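Phosphoglucosamine/phosphogalactosamine mutase (Sulfolobus tokodaii, PDB 2F7L) interconverts the 6-phosphates and 1-phosphates of glucosamine and galactosamine, a magnesium-dependent step on the way to UDP-N-acetylglucosamine and UDP-N-acetylgalactosamine. Local coordinates at residues D45-G50 with I94-N99; K171-L176 with K233-V238. All blocks are in the same frame, centred on the assembly; numbering follows the deposited sequence.

Contact 1: residues D45-G50 with I94-N99; sequences DVRAGG and ITASHN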
ATOM      1  N   ASP A  45     -13.203   4.592  -4.069  1.00 25.61           N
ATOM      2  CA  ASP A  45     -13.097   3.180  -4.314  1.00 26.73           C
ATOM      3  C   ASP A  45     -14.531   2.637  -4.282  1.00 27.44           C
ATOM      4  O   ASP A  45     -15.495   3.387  -4.435  1.00 28.46           O
ATOM      5  CB  ASP A  45     -12.193   2.507  -3.284  1.00 28.00           C
ATOM      6  CG  ASP A  45     -12.832   2.402  -1.916  1.00 28.95           C
ATOM      7  OD1 ASP A  45     -14.024   2.767  -1.767  1.00 29.82           O
ATOM      8  OD2 ASP A  45     -12.131   1.943  -0.990  1.00 28.80           O
ATOM      9  N   VAL A  46     -14.709   1.351  -4.060  1.00 27.50           N
ATOM     10  CA  VAL A  46     -16.061   0.833  -4.120  1.00 27.87           C
ATOM     11  C   VAL A  46     -16.907   0.873  -2.859  1.00 27.50           C
ATOM     12  O   VAL A  46     -18.101   0.629  -2.924  1.00 28.22           O
ATOM     13  CB  VAL A  46     -16.036  -0.633  -4.662  1.00 27.90           C
ATOM     14  CG1 VAL A  46     -15.635  -1.608  -3.549  1.00 26.81           C
ATOM     15  CG2 VAL A  46     -17.379  -0.999  -5.262  1.00 27.78           C
ATOM     16  N   ARG A  47     -16.309   1.218  -1.732  1.00 27.67           N
ATOM     17  CA  ARG A  47     -16.999   1.182  -0.438  1.00 28.30           C
ATOM     18  C   ARG A  47     -18.400   1.753  -0.194  1.00 29.14           C
ATOM     19  O   ARG A  47     -18.896   2.609  -0.896  1.00 29.54           O
ATOM     20  CB  ARG A  47     -16.053   1.710   0.640  1.00 28.08           C
ATOM     21  CG  ARG A  47     -14.847   0.850   0.841  1.00 27.54           C
ATOM     22  CD  ARG A  47     -13.764   1.612   1.551  1.00 29.31           C
ATOM     23  NE  ARG A  47     -12.560   0.800   1.715  1.00 31.69           N
ATOM     24  CZ  ARG A  47     -12.462  -0.248   2.536  1.00 32.73           C
ATOM     25  NH1 ARG A  47     -13.503  -0.620   3.284  1.00 30.26           N
ATOM     26  NH2 ARG A  47     -11.320  -0.932   2.598  1.00 33.76           N
ATOM     27  N   ALA A  48     -19.016   1.229   0.854  1.00 30.99           N
ATOM     28  CA  ALA A  48     -20.348   1.576   1.302  1.00 31.04           C
ATOM     29  C   ALA A  48     -20.766   3.049   1.324  1.00 31.86           C
ATOM     30  O   ALA A  48     -21.860   3.389   0.873  1.00 33.74           O
ATOM     31  CB  ALA A  48     -20.585   0.962   2.665  1.00 29.21           C
ATOM     32  N   GLY A  49     -19.973   3.965   1.831  1.00 30.77           N
ATOM     33  CA  GLY A  49     -20.541   5.315   1.796  1.00 30.83           C
ATOM     34  C   GLY A  49     -20.186   6.146   0.569  1.00 30.15           C
ATOM     35  O   GLY A  49     -20.296   7.373   0.574  1.00 29.77           O
ATOM     36  N   GLY A  50     -19.762   5.446  -0.471  1.00 29.97           N
ATOM     37  CA  GLY A  50     -19.297   6.039  -1.710  1.00 31.31           C
ATOM     38  C   GLY A  50     -19.854   7.320  -2.266  1.00 31.88           C
ATOM     39  O   GLY A  50     -19.164   8.337  -2.316  1.00 30.79           O
ATOM     40  N   ILE A  94     -11.967   8.885  -1.473  1.00 27.59           N
ATOM     41  CA  ILE A  94     -12.871   8.345  -0.452  1.00 30.23           C
ATOM     42  C   ILE A  94     -12.560   6.870  -0.374  1.00 31.50           C
ATOM     43  O   ILE A  94     -13.001   6.102  -1.228  1.00 31.54           O
ATOM     44  CB  ILE A  94     -14.379   8.518  -0.842  1.00 30.75           C
ATOM     45  CG1 ILE A  94     -14.797   9.987  -0.751  1.00 31.20           C
ATOM     46  CG2 ILE A  94     -15.271   7.757   0.127  1.00 31.38           C
ATOM     47  CD1 ILE A  94     -13.870  10.942  -1.443  1.00 31.60           C
ATOM     48  N   THR A  95     -11.817   6.477   0.661  1.00 33.77           N
ATOM     49  CA  THR A  95     -11.402   5.085   0.816  1.00 36.24           C
ATOM     50  C   THR A  95     -10.956   4.721   2.228  1.00 37.75           C
ATOM     51  O   THR A  95     -10.523   5.581   3.003  1.00 38.11           O
ATOM     52  CB  THR A  95     -10.225   4.778  -0.152  1.00 36.71           C
ATOM     53  OG1 THR A  95      -9.991   3.365  -0.213  1.00 38.61           O
ATOM     54  CG2 THR A  95      -8.942   5.493   0.318  1.00 35.95           C
ATOM     55  N   ALA A  96     -11.054   3.434   2.556  1.00 40.02           N
ATOM     56  CA  ALA A  96     -10.623   2.937   3.869  1.00 42.92           C
ATOM     57  C   ALA A  96      -9.509   1.907   3.658  1.00 44.18           C
ATOM     58  O   ALA A  96      -9.313   0.997   4.453  1.00 44.19           O
ATOM     59  CB  ALA A  96     -11.801   2.317   4.642  1.00 42.04           C
ATOM     60  N   SER A  97      -8.792   2.067   2.556  1.00 46.70           N
ATOM     61  CA  SER A  97      -7.673   1.202   2.209  1.00 48.95           C
ATOM     62  C   SER A  97      -8.006  -0.305   2.249  1.00 48.96           C
ATOM     63  O   SER A  97      -8.675  -0.835   1.347  1.00 48.79           O
ATOM     64  CB  SER A  97      -6.481   1.527   3.136  1.00 50.33           C
ATOM     65  OG  SER A  97      -5.233   1.067   2.611  1.00 54.14           O
ATOM     66  N   HIS A  98      -7.549  -0.972   3.309  1.00 48.41           N
ATOM     67  CA  HIS A  98      -7.723  -2.419   3.502  1.00 48.42           C
ATOM     68  C   HIS A  98      -8.801  -2.792   4.543  1.00 47.23           C
ATOM     69  O   HIS A  98      -9.225  -3.960   4.613  1.00 48.18           O
ATOM     70  CB  HIS A  98      -6.401  -3.002   3.984  1.00 49.45           C
ATOM     71  CG  HIS A  98      -5.890  -2.312   5.208  1.00 51.06           C
ATOM     72  ND1 HIS A  98      -5.243  -1.095   5.156  1.00 51.54           N
ATOM     73  CD2 HIS A  98      -6.046  -2.598   6.524  1.00 51.42           C
ATOM     74  CE1 HIS A  98      -5.027  -0.661   6.386  1.00 52.30           C
ATOM     75  NE2 HIS A  98      -5.506  -1.554   7.234  1.00 51.82           N
ATOM     76  N   ASN A  99      -9.197  -1.817   5.367  1.00 43.81           N
ATOM     77  CA  ASN A  99     -10.196  -2.024   6.416  1.00 39.94           C
ATOM     78  C   ASN A  99     -11.396  -2.818   5.925  1.00 37.23           C
ATOM     79  O   ASN A  99     -11.743  -2.773   4.753  1.00 35.96           O
ATOM     80  CB  ASN A  99     -10.714  -0.683   6.937  1.00 40.42           C
ATOM     81  CG  ASN A  99      -9.725   0.030   7.807  1.00 40.58           C
ATOM     82  OD1 ASN A  99      -8.536   0.103   7.497  1.00 41.31           O
ATOM     83  ND2 ASN A  99     -10.214   0.585   8.907  1.00 41.49           N
TER
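Arg47 lays one face of its guanidinium over the methyl of Ala96, whose CB sits 3.3 Å from the plane and over its centre. A methyl is small enough to let the flat cation come down onto the loop and reach the backbone oxygens beyond it. The chain runs extended from CG to NE (chi3 -178°), and at its end Arg47 NH1 and Arg47 NH2 both grip Asn99 O, at 3.1 and 2.9 Å. NH2 meets this carbonyl in its plane, on a lone pair, whereas NH1 comes from above that plane. Arg47 NH2 also donates to Ser97 O at 2.9 Å; this oxygen lies in the guanidinium plane, although the donor stands well above the Ser97 carbonyl plane. Arginine suits the place because its fan of N-H groups can bind several carbonyls at once, and NH1 extends the set to Pro100 O.

Asp45 meets the NE end of the guanidinium. Its OD2 forms a salt bridge with Arg47 NE (3.0 Å) and accepts the hydroxyl proton of Thr95 OG1 at 2.7 Å, from above the carboxylate plane. OD1 takes the backbone N-H of Arg47, closing an Asx turn, while Thr95 OG1 accepts from Ser97 N in an ST turn. One backbone bond, Asp45 N to Ile94 O (3.2 Å, 168° at the hydrogen), ties the loops together where strands 39-44 and 90-94 end.

Residues 95-99 belong to the phosphoserine loop of the phosphohexose mutases, with Ser97 the probable phosphorylated nucleophile and magnesium ligand; its hydroxyl here bonds to Asp8. The buried Asp45-Arg47 pair probably offsets its own charges, and its bonds to the Thr95 hydroxyl and the Ser97 and Asn99 carbonyls would help define the loop's shape around the reactive hydroxyl.

Contact 2: residues K171-L176 with K233-V238; sequences KNYKVL and KVDLGV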
ATOM      1  N   LYS A 171       4.211 -14.154 -24.869  1.00 50.52           N
ATOM      2  CA  LYS A 171       4.105 -15.265 -23.932  1.00 49.36           C
ATOM      3  C   LYS A 171       2.666 -15.705 -23.702  1.00 49.08           C
ATOM      4  O   LYS A 171       2.415 -16.758 -23.122  1.00 48.81           O
ATOM      5  CB  LYS A 171       4.727 -14.863 -22.598  1.00 49.13           C
ATOM      6  CG  LYS A 171       6.203 -14.540 -22.674  1.00 49.36           C
ATOM      7  CD  LYS A 171       7.063 -15.789 -22.780  1.00 49.44           C
ATOM      8  CE  LYS A 171       8.526 -15.427 -22.951  1.00 50.54           C
ATOM      9  NZ  LYS A 171       9.407 -16.620 -22.822  1.00 50.54           N
ATOM     10  N   ASN A 172       1.723 -14.901 -24.179  1.00 49.19           N
ATOM     11  CA  ASN A 172       0.300 -15.164 -23.993  1.00 48.27           C
ATOM     12  C   ASN A 172       0.062 -15.838 -22.635  1.00 46.53           C
ATOM     13  O   ASN A 172      -0.256 -17.017 -22.561  1.00 45.80           O
ATOM     14  CB  ASN A 172      -0.237 -16.081 -25.082  1.00 50.64           C
ATOM     15  CG  ASN A 172      -1.728 -16.313 -24.944  1.00 53.03           C
ATOM     16  OD1 ASN A 172      -2.454 -15.430 -24.464  1.00 54.01           O
ATOM     17  ND2 ASN A 172      -2.199 -17.488 -25.370  1.00 53.59           N
ATOM     18  N   TYR A 173       0.218 -15.083 -21.567  1.00 44.60           N
ATOM     19  CA  TYR A 173       0.082 -15.649 -20.234  1.00 42.46           C
ATOM     20  C   TYR A 173      -1.368 -15.928 -19.855  1.00 41.77           C
ATOM     21  O   TYR A 173      -2.291 -15.306 -20.373  1.00 41.40           O
ATOM     22  CB  TYR A 173       0.689 -14.695 -19.211  1.00 40.96           C
ATOM     23  CG  TYR A 173       2.193 -14.752 -19.133  1.00 39.64           C
ATOM     24  CD1 TYR A 173       2.856 -15.958 -18.934  1.00 38.68           C
ATOM     25  CD2 TYR A 173       2.955 -13.594 -19.223  1.00 39.74           C
ATOM     26  CE1 TYR A 173       4.246 -16.005 -18.825  1.00 38.21           C
ATOM     27  CE2 TYR A 173       4.349 -13.629 -19.115  1.00 39.15           C
ATOM     28  CZ  TYR A 173       4.987 -14.838 -18.919  1.00 38.37           C
ATOM     29  OH  TYR A 173       6.356 -14.876 -18.805  1.00 37.59           O
ATOM     30  N   LYS A 174      -1.552 -16.876 -18.945  1.00 40.91           N
ATOM     31  CA  LYS A 174      -2.874 -17.240 -18.455  1.00 40.65           C
ATOM     32  C   LYS A 174      -2.913 -16.752 -16.992  1.00 40.26           C
ATOM     33  O   LYS A 174      -2.378 -17.416 -16.104  1.00 41.51           O
ATOM     34  CB  LYS A 174      -3.042 -18.759 -18.528  1.00 40.67           C
ATOM     35  CG  LYS A 174      -4.490 -19.219 -18.586  1.00 42.56           C
ATOM     36  CD  LYS A 174      -4.648 -20.716 -18.276  1.00 43.79           C
ATOM     37  CE  LYS A 174      -6.139 -21.095 -18.112  1.00 45.16           C
ATOM     38  NZ  LYS A 174      -6.425 -22.468 -17.557  1.00 45.03           N
ATOM     39  N   VAL A 175      -3.538 -15.603 -16.734  1.00 38.48           N
ATOM     40  CA  VAL A 175      -3.567 -15.044 -15.376  1.00 36.39           C
ATOM     41  C   VAL A 175      -4.912 -14.990 -14.675  1.00 35.25           C
ATOM     42  O   VAL A 175      -5.961 -14.998 -15.318  1.00 35.42           O
ATOM     43  CB  VAL A 175      -2.994 -13.577 -15.343  1.00 36.46           C
ATOM     44  CG1 VAL A 175      -1.541 -13.561 -15.789  1.00 36.12           C
ATOM     45  CG2 VAL A 175      -3.820 -12.658 -16.219  1.00 35.26           C
ATOM     46  N   LEU A 176      -4.877 -14.935 -13.344  1.00 34.05           N
ATOM     47  CA  LEU A 176      -6.109 -14.799 -12.548  1.00 32.53           C
ATOM     48  C   LEU A 176      -5.978 -13.508 -11.734  1.00 31.50           C
ATOM     49  O   LEU A 176      -4.925 -13.224 -11.164  1.00 31.02           O
ATOM     50  CB  LEU A 176      -6.340 -15.995 -11.617  1.00 31.52           C
ATOM     51  CG  LEU A 176      -7.462 -15.741 -10.606  1.00 31.39           C
ATOM     52  CD1 LEU A 176      -8.133 -17.012 -10.129  1.00 29.78           C
ATOM     53  CD2 LEU A 176      -6.841 -15.018  -9.426  1.00 32.47           C
ATOM     54  N   LYS A 233      -4.916 -23.818 -13.341  1.00 41.16           N
ATOM     55  CA  LYS A 233      -3.567 -23.822 -13.919  1.00 42.00           C
ATOM     56  C   LYS A 233      -3.177 -22.505 -14.597  1.00 41.64           C
ATOM     57  O   LYS A 233      -2.843 -22.464 -15.779  1.00 42.10           O
ATOM     58  CB  LYS A 233      -3.447 -24.951 -14.930  1.00 43.07           C
ATOM     59  CG  LYS A 233      -3.607 -26.295 -14.303  1.00 46.31           C
ATOM     60  CD  LYS A 233      -4.221 -27.313 -15.242  1.00 47.59           C
ATOM     61  CE  LYS A 233      -4.506 -28.583 -14.447  1.00 49.38           C
ATOM     62  NZ  LYS A 233      -3.307 -28.980 -13.618  1.00 50.74           N
ATOM     63  N   VAL A 234      -3.215 -21.428 -13.838  1.00 40.39           N
ATOM     64  CA  VAL A 234      -2.873 -20.130 -14.358  1.00 39.14           C
ATOM     65  C   VAL A 234      -1.367 -19.945 -14.173  1.00 38.84           C
ATOM     66  O   VAL A 234      -0.785 -20.530 -13.266  1.00 38.94           O
ATOM     67  CB  VAL A 234      -3.694 -19.084 -13.595  1.00 38.96           C
ATOM     68  CG1 VAL A 234      -2.852 -17.915 -13.206  1.00 39.24           C
ATOM     69  CG2 VAL A 234      -4.852 -18.653 -14.445  1.00 38.54           C
ATOM     70  N   ASP A 235      -0.730 -19.158 -15.036  1.00 38.17           N
ATOM     71  CA  ASP A 235       0.713 -18.932 -14.933  1.00 38.24           C
ATOM     72  C   ASP A 235       1.055 -17.994 -13.776  1.00 38.12           C
ATOM     73  O   ASP A 235       2.145 -18.053 -13.199  1.00 37.94           O
ATOM     74  CB  ASP A 235       1.261 -18.343 -16.235  1.00 38.51           C
ATOM     75  CG  ASP A 235       0.875 -19.157 -17.444  1.00 40.41           C
ATOM     76  OD1 ASP A 235       0.978 -20.399 -17.365  1.00 41.47           O
ATOM     77  OD2 ASP A 235       0.476 -18.567 -18.477  1.00 41.49           O
ATOM     78  N   LEU A 236       0.122 -17.109 -13.454  1.00 37.76           N
ATOM     79  CA  LEU A 236       0.318 -16.164 -12.366  1.00 37.01           C
ATOM     80  C   LEU A 236      -1.032 -15.636 -11.907  1.00 36.96           C
ATOM     81  O   LEU A 236      -1.947 -15.476 -12.722  1.00 37.59           O
ATOM     82  CB  LEU A 236       1.188 -14.998 -12.826  1.00 35.53           C
ATOM     83  CG  LEU A 236       1.404 -13.904 -11.789  1.00 34.11           C
ATOM     84  CD1 LEU A 236       2.178 -14.493 -10.631  1.00 32.75           C
ATOM     85  CD2 LEU A 236       2.148 -12.737 -12.410  1.00 33.38           C
ATOM     86  N   GLY A 237      -1.155 -15.384 -10.604  1.00 36.01           N
ATOM     87  CA  GLY A 237      -2.392 -14.848 -10.058  1.00 34.36           C
ATOM     88  C   GLY A 237      -2.065 -13.587  -9.281  1.00 33.24           C
ATOM     89  O   GLY A 237      -0.962 -13.472  -8.744  1.00 33.26           O
ATOM     90  N   VAL A 238      -2.995 -12.632  -9.227  1.00 32.39           N
ATOM     91  CA  VAL A 238      -2.767 -11.393  -8.472  1.00 31.58           C
ATOM     92  C   VAL A 238      -3.975 -10.952  -7.687  1.00 30.31           C
ATOM     93  O   VAL A 238      -5.074 -10.887  -8.219  1.00 30.05           O
ATOM     94  CB  VAL A 238      -2.379 -10.205  -9.366  1.00 31.87           C
ATOM     95  CG1 VAL A 238      -1.891  -9.060  -8.505  1.00 32.37           C
ATOM     96  CG2 VAL A 238      -1.296 -10.603 -10.302  1.00 33.19           C
TER
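Val175 and Leu176 pair in parallel with Leu236 and Gly237, joining strands 174-178 and 236-239 as the two inner strands of the four-stranded sheet in the alpha/beta/alpha domain II. Each strand follows soon after a helix, and Lys233 closes helix 223-231 with a Schellman motif, its phi positive.

Backbone hydrogen bonds zip the segments together. Lys174 O accepts from Asp235 N at 2.6 Å, and Leu176 O from Val238 N at 2.8 Å, the latter nearly along the C=O axis. A bond between them, Leu176 N to Leu236 O, is less certain, because that oxygen is modelled too close to a neighbour. Gly237 CA lies 3.2 Å from Leu176 O, a CA-H...O contact of parallel pairing.

The side chain of Asp235 continues the pairing where the second strand has not yet begun. With CG anti to its own carbonyl carbon (chi1 -52°), it turns toward the neighbouring segment, and OD2 takes Lys174 N from above the carboxylate plane. Asp235 thus holds both the N-H and the C=O of Lys174, through its carboxylate and its backbone N respectively. A short acidic side chain suits this place, being able to accept an N-H that strand pairing does not reach.

Apolar contacts are looser. Val175 CG1 meets Leu236 CB at 4.3 Å on one face, where Met349 of helix 342-356 also packs on Leu236. Leu176 lies on the opposite face; Val234, before the strand and less surely placed, approaches its CB. Aliphatic residues fit this buried interior, while Lys174 suits the partly exposed border: its methylenes run past Val234 and its ammonium bonds to Leu232 O, just after helix 223-231.

At the start of the pairing, Asp235 OD2 also lies in the plane of the Tyr173 ring, at its edge, 3.6 Å from Tyr173 CD1.

Both contacts are largely buried and both involve parallel neighbours of an alpha/beta/alpha domain, but at different levels. Contact 1 belongs to domain I and joins loops just beyond the C-terminal ends of its strands; contact 2 belongs to domain II and joins the starts of strands inside the sheet. Their centres stand 28 Å apart, and they do not touch. Contact 1 is polar, built on a charged pair and side-chain bonds to carbonyls, as befits a loop that carries a probable catalytic serine. Contact 2 relies on repeating backbone bonds and aliphatic packing, with lysines at its margin. Strand 236-239 nevertheless leads to Asp241, Asp243 and Asp245, the probable magnesium ligands, and Asp243 approaches Thr95 of contact 1.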